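PDB 2RFR: SnoaL-like domain-containing protein from Novosphingobium aromaticivorans, which is of unknown function but adopts the NTF2-like, cystatin-like fold, whose cone-shaped pocket may bind a small ligand, as in SnoaL relatives. Local coordinates for residues Ala99-Val104 with Ser119-Thr124; Glu49-Gly54 with Arg136-Leu141. All blocks are in the same frame, centred on the assembly; numbering follows the deposited sequence.

Contact 1: Ala99-Val104 with Ser119-Thr124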
loop_
_atom_site.group_PDB
_atom_site.type_symbol
_atom_site.label_atom_id
_atom_site.label_comp_id
_atom_site.label_asym_id
_atom_site.label_seq_id
_atom_site.Cartn_x
_atom_site.Cartn_y
_atom_site.Cartn_z
ATOM N N ALA A 99 3.728 -10.155 -9.863
ATOM C CA ALA A 99 3.451 -8.886 -9.210
ATOM C C ALA A 99 4.697 -8.048 -9.279
ATOM O O ALA A 99 5.822 -8.547 -9.284
ATOM C CB ALA A 99 3.062 -9.098 -7.740
ATOM N N ARG A 100 4.533 -6.743 -9.281
ATOM C CA ARG A 100 5.617 -5.792 -9.173
ATOM C C ARG A 100 5.283 -4.783 -8.090
ATOM O O ARG A 100 4.137 -4.358 -7.971
ATOM C CB ARG A 100 5.848 -5.082 -10.499
ATOM C CG ARG A 100 6.397 -5.982 -11.620
ATOM C CD ARG A 100 6.173 -5.336 -12.976
ATOM N NE ARG A 100 4.784 -5.478 -13.446
ATOM C CZ ARG A 100 4.055 -4.529 -14.054
ATOM N NH1 ARG A 100 4.533 -3.331 -14.330
ATOM N NH2 ARG A 100 2.795 -4.779 -14.395
ATOM N N CYS A 101 6.290 -4.401 -7.305
ATOM C CA CYS A 101 6.105 -3.430 -6.237
ATOM C C CYS A 101 7.484 -2.806 -5.943
ATOM O O CYS A 101 8.507 -3.278 -6.356
ATOM C CB CYS A 101 5.478 -4.024 -4.979
ATOM S SG CYS A 101 6.484 -5.227 -4.076
ATOM N N HIS A 102 7.398 -1.756 -5.166
ATOM C CA HIS A 102 8.583 -1.137 -4.587
ATOM C C HIS A 102 8.759 -1.644 -3.187
ATOM O O HIS A 102 7.786 -1.992 -2.495
ATOM C CB HIS A 102 8.429 0.372 -4.535
ATOM C CG HIS A 102 8.274 1.037 -5.853
ATOM N ND1 HIS A 102 7.042 1.344 -6.391
ATOM C CD2 HIS A 102 9.180 1.446 -6.746
ATOM C CE1 HIS A 102 7.237 1.966 -7.552
ATOM N NE2 HIS A 102 8.534 2.024 -7.800
ATOM N N SER A 103 9.980 -1.616 -2.678
ATOM C CA SER A 103 10.236 -1.843 -1.253
ATOM C C SER A 103 11.257 -0.848 -0.738
ATOM O O SER A 103 12.188 -0.479 -1.445
ATOM C CB SER A 103 10.667 -3.289 -1.017
ATOM O OG SER A 103 11.877 -3.639 -1.682
ATOM N N VAL A 104 11.040 -0.408 0.471
ATOM C CA VAL A 104 11.973 0.441 1.180
ATOM C C VAL A 104 12.306 -0.233 2.494
ATOM O O VAL A 104 11.383 -0.621 3.222
ATOM C CB VAL A 104 11.405 1.874 1.418
ATOM C CG1 VAL A 104 12.408 2.727 2.195
ATOM C CG2 VAL A 104 11.010 2.496 0.085
ATOM N N SER A 119 14.135 -0.167 -3.471
ATOM C CA SER A 119 14.268 -1.250 -4.443
ATOM C C SER A 119 13.038 -1.470 -5.262
ATOM O O SER A 119 11.901 -1.187 -4.837
ATOM C CB SER A 119 14.585 -2.546 -3.721
ATOM O OG SER A 119 15.788 -2.423 -2.919
ATOM N N ALA A 120 13.262 -2.036 -6.443
ATOM C CA ALA A 120 12.217 -2.673 -7.248
ATOM C C ALA A 120 12.120 -4.119 -6.917
ATOM O O ALA A 120 13.127 -4.766 -6.582
ATOM C CB ALA A 120 12.615 -2.521 -8.699
ATOM N N ASN A 121 10.913 -4.686 -7.067
ATOM C CA ASN A 121 10.720 -6.119 -6.901
ATOM C C ASN A 121 9.800 -6.637 -7.980
ATOM O O ASN A 121 8.780 -6.038 -8.284
ATOM C CB ASN A 121 10.013 -6.470 -5.578
ATOM C CG ASN A 121 10.725 -5.999 -4.364
ATOM O OD1 ASN A 121 11.450 -6.747 -3.750
ATOM N ND2 ASN A 121 10.624 -4.703 -4.057
ATOM N N ARG A 122 10.132 -7.820 -8.463
ATOM C CA ARG A 122 9.266 -8.627 -9.280
ATOM C C ARG A 122 9.099 -9.976 -8.633
ATOM O O ARG A 122 10.075 -10.639 -8.292
ATOM C CB ARG A 122 9.873 -8.840 -10.682
ATOM C CG ARG A 122 8.885 -9.574 -11.599
ATOM C CD ARG A 122 9.495 -9.780 -12.935
ATOM N NE ARG A 122 9.497 -8.552 -13.669
ATOM C CZ ARG A 122 9.008 -8.391 -14.884
ATOM N NH1 ARG A 122 8.433 -9.396 -15.535
ATOM N NH2 ARG A 122 9.130 -7.208 -15.462
ATOM N N TRP A 123 7.847 -10.377 -8.449
ATOM C CA TRP A 123 7.481 -11.636 -7.800
ATOM C C TRP A 123 6.717 -12.490 -8.788
ATOM O O TRP A 123 5.913 -11.972 -9.552
ATOM C CB TRP A 123 6.550 -11.366 -6.653
ATOM C CG TRP A 123 6.983 -10.579 -5.479
ATOM C CD1 TRP A 123 7.174 -9.229 -5.413
ATOM C CD2 TRP A 123 7.144 -11.069 -4.143
ATOM N NE1 TRP A 123 7.454 -8.876 -4.133
ATOM C CE2 TRP A 123 7.401 -9.961 -3.312
ATOM C CE3 TRP A 123 7.089 -12.317 -3.569
ATOM C CZ2 TRP A 123 7.602 -10.092 -1.960
ATOM C CZ3 TRP A 123 7.258 -12.445 -2.207
ATOM C CH2 TRP A 123 7.475 -11.337 -1.417
ATOM N N THR A 124 6.934 -13.781 -8.752
ATOM C CA THR A 124 6.107 -14.763 -9.428
ATOM C C THR A 124 5.491 -15.680 -8.416
ATOM O O THR A 124 6.057 -15.922 -7.346
ATOM C CB THR A 124 6.868 -15.516 -10.458
ATOM O OG1 THR A 124 7.880 -16.265 -9.829
ATOM C CG2 THR A 124 7.466 -14.648 -11.547
#
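Segments Ala99-Val104 and Ser119-Thr124 pair antiparallel and divide their side chains between two faces. Ala99, Cys101 and Ser103 pair with Trp123, Asn121 and Ser119 respectively in hydrogen-bonded pairs, all on one side of the sheet. Asn121 is the polar centre of that side: with CG anti to its carbonyl carbon (chi1 -59°), its ND2 gives Ser103 OG a nearly straight bond of 2.9 Å lying in the amide plane. The Ser103 torsion (chi1 62°), between backbone N and carbonyl carbon, puts OG where Asn121 ND2 meets it. A weak second bond runs from Asn121 ND2 to Cys101 O (3.4 Å), while Asn121 OD1 accepts from Arg137 and Asn139, so the buried amide is held at both ends. Cys101 SG, also in the crowded position (chi1 67°), approaches the Trp123 indole obliquely, 3.8 Å from Trp123 NE1, a buried nitrogen without a hydrogen-bonding partner. On the reverse side, Arg100 CD lies over one face of the Arg122 guanidinium, 4.3 Å from Arg122 NH2. Strands 81-93 and 131-141 flank the hairpin; helix 146-152 lies against the Arg100, His102, Ala120 and Arg122 side, receiving both arginines on its carbonyls, and His102 NE2 bonds Asp33 of the second subunit.

Contact 2: Glu49-Gly54 with Arg136-Leu141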
loop_
_atom_site.group_PDB
_atom_site.type_symbol
_atom_site.label_atom_id
_atom_site.label_comp_id
_atom_site.label_asym_id
_atom_site.label_seq_id
_atom_site.Cartn_x
_atom_site.Cartn_y
_atom_site.Cartn_z
ATOM N N GLU A 49 12.762 -19.266 -4.702
ATOM C CA GLU A 49 14.022 -18.525 -4.738
ATOM C C GLU A 49 13.782 -17.052 -4.415
ATOM O O GLU A 49 12.756 -16.461 -4.778
ATOM C CB GLU A 49 14.631 -18.618 -6.129
ATOM C CG GLU A 49 14.993 -20.006 -6.535
ATOM C CD GLU A 49 15.672 -19.937 -7.865
ATOM O OE1 GLU A 49 15.152 -19.276 -8.827
ATOM O OE2 GLU A 49 16.643 -20.659 -8.013
ATOM N N TYR A 50 14.807 -16.464 -3.825
ATOM C CA TYR A 50 14.854 -15.035 -3.577
ATOM C C TYR A 50 16.227 -14.552 -4.029
ATOM O O TYR A 50 17.257 -14.912 -3.431
ATOM C CB TYR A 50 14.609 -14.752 -2.102
ATOM C CG TYR A 50 14.477 -13.280 -1.714
ATOM C CD1 TYR A 50 14.512 -12.212 -2.626
ATOM C CD2 TYR A 50 14.160 -12.961 -0.376
ATOM C CE1 TYR A 50 14.422 -10.876 -2.195
ATOM C CE2 TYR A 50 14.059 -11.632 0.036
ATOM C CZ TYR A 50 14.168 -10.597 -0.888
ATOM O OH TYR A 50 14.075 -9.254 -0.523
ATOM N N ALA A 51 16.230 -13.776 -5.107
ATOM C CA ALA A 51 17.413 -13.251 -5.779
ATOM C C ALA A 51 17.491 -11.751 -5.613
ATOM O O ALA A 51 16.492 -11.050 -5.768
ATOM C CB ALA A 51 17.392 -13.645 -7.256
ATOM N N VAL A 52 18.671 -11.275 -5.288
ATOM C CA VAL A 52 18.966 -9.851 -5.139
ATOM C C VAL A 52 20.259 -9.627 -5.911
ATOM O O VAL A 52 21.218 -10.338 -5.718
ATOM C CB VAL A 52 19.077 -9.394 -3.655
ATOM C CG1 VAL A 52 19.332 -7.888 -3.619
ATOM C CG2 VAL A 52 17.816 -9.767 -2.866
ATOM N N VAL A 53 20.281 -8.582 -6.764
ATOM C CA VAL A 53 21.472 -8.303 -7.546
ATOM C C VAL A 53 22.679 -8.207 -6.630
ATOM O O VAL A 53 22.687 -7.483 -5.649
ATOM C CB VAL A 53 21.307 -7.068 -8.423
ATOM C CG1 VAL A 53 22.637 -6.733 -9.142
ATOM C CG2 VAL A 53 20.213 -7.283 -9.457
ATOM N N GLY A 54 23.739 -8.909 -6.958
ATOM C CA GLY A 54 24.970 -8.835 -6.180
ATOM C C GLY A 54 24.966 -9.662 -4.917
ATOM O O GLY A 54 25.871 -9.504 -4.109
ATOM N N ARG A 136 9.394 -17.149 -7.246
ATOM C CA ARG A 136 10.649 -16.403 -7.296
ATOM C C ARG A 136 10.363 -14.951 -6.964
ATOM O O ARG A 136 9.404 -14.341 -7.455
ATOM C CB ARG A 136 11.279 -16.515 -8.682
ATOM C CG ARG A 136 12.627 -15.848 -8.790
ATOM C CD ARG A 136 13.334 -16.266 -10.099
ATOM N NE ARG A 136 14.576 -15.554 -10.381
ATOM C CZ ARG A 136 15.832 -15.899 -10.044
ATOM N NH1 ARG A 136 16.083 -16.962 -9.359
ATOM N NH2 ARG A 136 16.834 -15.092 -10.384
ATOM N N ARG A 137 11.248 -14.350 -6.161
ATOM C CA ARG A 137 11.253 -12.898 -5.961
ATOM C C ARG A 137 12.620 -12.427 -6.417
ATOM O O ARG A 137 13.633 -13.018 -6.054
ATOM C CB ARG A 137 11.076 -12.555 -4.479
ATOM C CG ARG A 137 11.064 -11.041 -4.176
ATOM C CD ARG A 137 10.928 -10.797 -2.711
ATOM N NE ARG A 137 11.057 -9.356 -2.450
ATOM C CZ ARG A 137 10.985 -8.857 -1.237
ATOM N NH1 ARG A 137 10.819 -9.623 -0.184
ATOM N NH2 ARG A 137 11.069 -7.568 -1.094
ATOM N N GLU A 138 12.632 -11.331 -7.178
ATOM C CA GLU A 138 13.853 -10.680 -7.604
ATOM C C GLU A 138 13.758 -9.222 -7.157
ATOM O O GLU A 138 12.758 -8.562 -7.345
ATOM C CB GLU A 138 13.960 -10.713 -9.131
ATOM C CG GLU A 138 14.130 -12.119 -9.718
ATOM C CD GLU A 138 13.974 -12.184 -11.185
ATOM O OE1 GLU A 138 13.263 -11.382 -11.793
ATOM O OE2 GLU A 138 14.495 -13.141 -11.749
ATOM N N ASN A 139 14.892 -8.707 -6.705
ATOM C CA ASN A 139 14.963 -7.396 -6.128
ATOM C C ASN A 139 16.275 -6.719 -6.563
ATOM O O ASN A 139 17.312 -7.374 -6.737
ATOM C CB ASN A 139 14.789 -7.637 -4.609
ATOM C CG ASN A 139 15.204 -6.522 -3.747
ATOM O OD1 ASN A 139 16.376 -6.249 -3.605
ATOM N ND2 ASN A 139 14.227 -5.905 -3.076
ATOM N N ALA A 140 16.231 -5.406 -6.800
ATOM C CA ALA A 140 17.417 -4.641 -7.181
ATOM C C ALA A 140 17.211 -3.208 -6.692
ATOM O O ALA A 140 16.090 -2.685 -6.647
ATOM C CB ALA A 140 17.635 -4.663 -8.681
ATOM N N LEU A 141 18.301 -2.530 -6.366
ATOM C CA LEU A 141 18.232 -1.160 -5.886
ATOM C C LEU A 141 17.842 -0.188 -6.990
ATOM O O LEU A 141 18.414 -0.244 -8.085
ATOM C CB LEU A 141 19.609 -0.725 -5.349
ATOM C CG LEU A 141 20.085 -1.419 -4.079
ATOM C CD1 LEU A 141 21.534 -1.021 -3.818
ATOM C CD2 LEU A 141 19.189 -1.040 -2.899
HETATM O O HOH W 1 18.431 -18.670 -9.789
#
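Arg136 opens the segment with a side chain extended from CG to NE, which carries its guanidinium alongside the neighbouring strand. There Arg136 NH1 meets Glu49 OE1 at 2.6 Å in a salt bridge; the oxygen lies near the guanidinium plane, but the nitrogen comes from well above the carboxylate plane, and the two flat groups are turned 54° apart. A water accepting from Arg136 NH1 and donating to Glu49 OE2 makes a second link, and Ala51 CB sits against one face of the guanidinium, 3.5 Å from Arg136 NH2. Arg137, on the reverse side, is fully extended, with CG anti to the backbone N (chi1 180°), and runs beside Tyr50 in the same direction. Arg137 CD makes a CH-pi contact 3.8 Å from the centroid of the Tyr50 ring, and Tyr50 OH lies over the centre of the guanidinium, 3.2 Å from Arg137 CZ. The Tyr50 ring and the Arg137 guanidinium are nearly parallel, 8° apart. Arg137 NH2 is hydrogen-bonded to Asn121 OD1, and Tyr28 adds a cation-pi contact. The backbones run parallel here, the one parallel neighbour pair in the otherwise antiparallel curved sheet of this NTF2-like fold: Arg137 N bonds Glu49 O, and Ala51 N bonds Arg137 O. Glu138 returns to the Arg136 side, where Glu138 OE2 takes a straight bond from Arg136 NE (2.8 Å) and so fixes the guanidinium between two carboxylates. Asn139 N reaches Ala51 O, Asn139 OD1 lies 3.4 Å from Val52 CG1, and ND2 goes to Asn121 OD1. Ala140 CB finally touches Val53 CG2 at 3.8 Å, where the first strand has already given way to loop.

Contact 1 is a buried pairing within a local hairpin, whereas contact 2, only partly buried, joins strands far apart in sequence. Both belong to the same sheet, because strand 112-128 of contact 1 neighbours strand 131-141 of contact 2; Thr124 N to Arg136 O, 2.8 Å, is probably one of the backbone bonds between them. Their polar centres meet where Asn121 OD1 lies 2.8 Å from Arg137 NH2. The chemistry changes with position: neutral amide, hydroxyl and sulfur groups dominate the Asn121 face of contact 1, whose other face sends its arginines to helix 146-152, while contact 2 has a water-linked salt-bridge network on one face and an arginine laid along a tyrosine on the other.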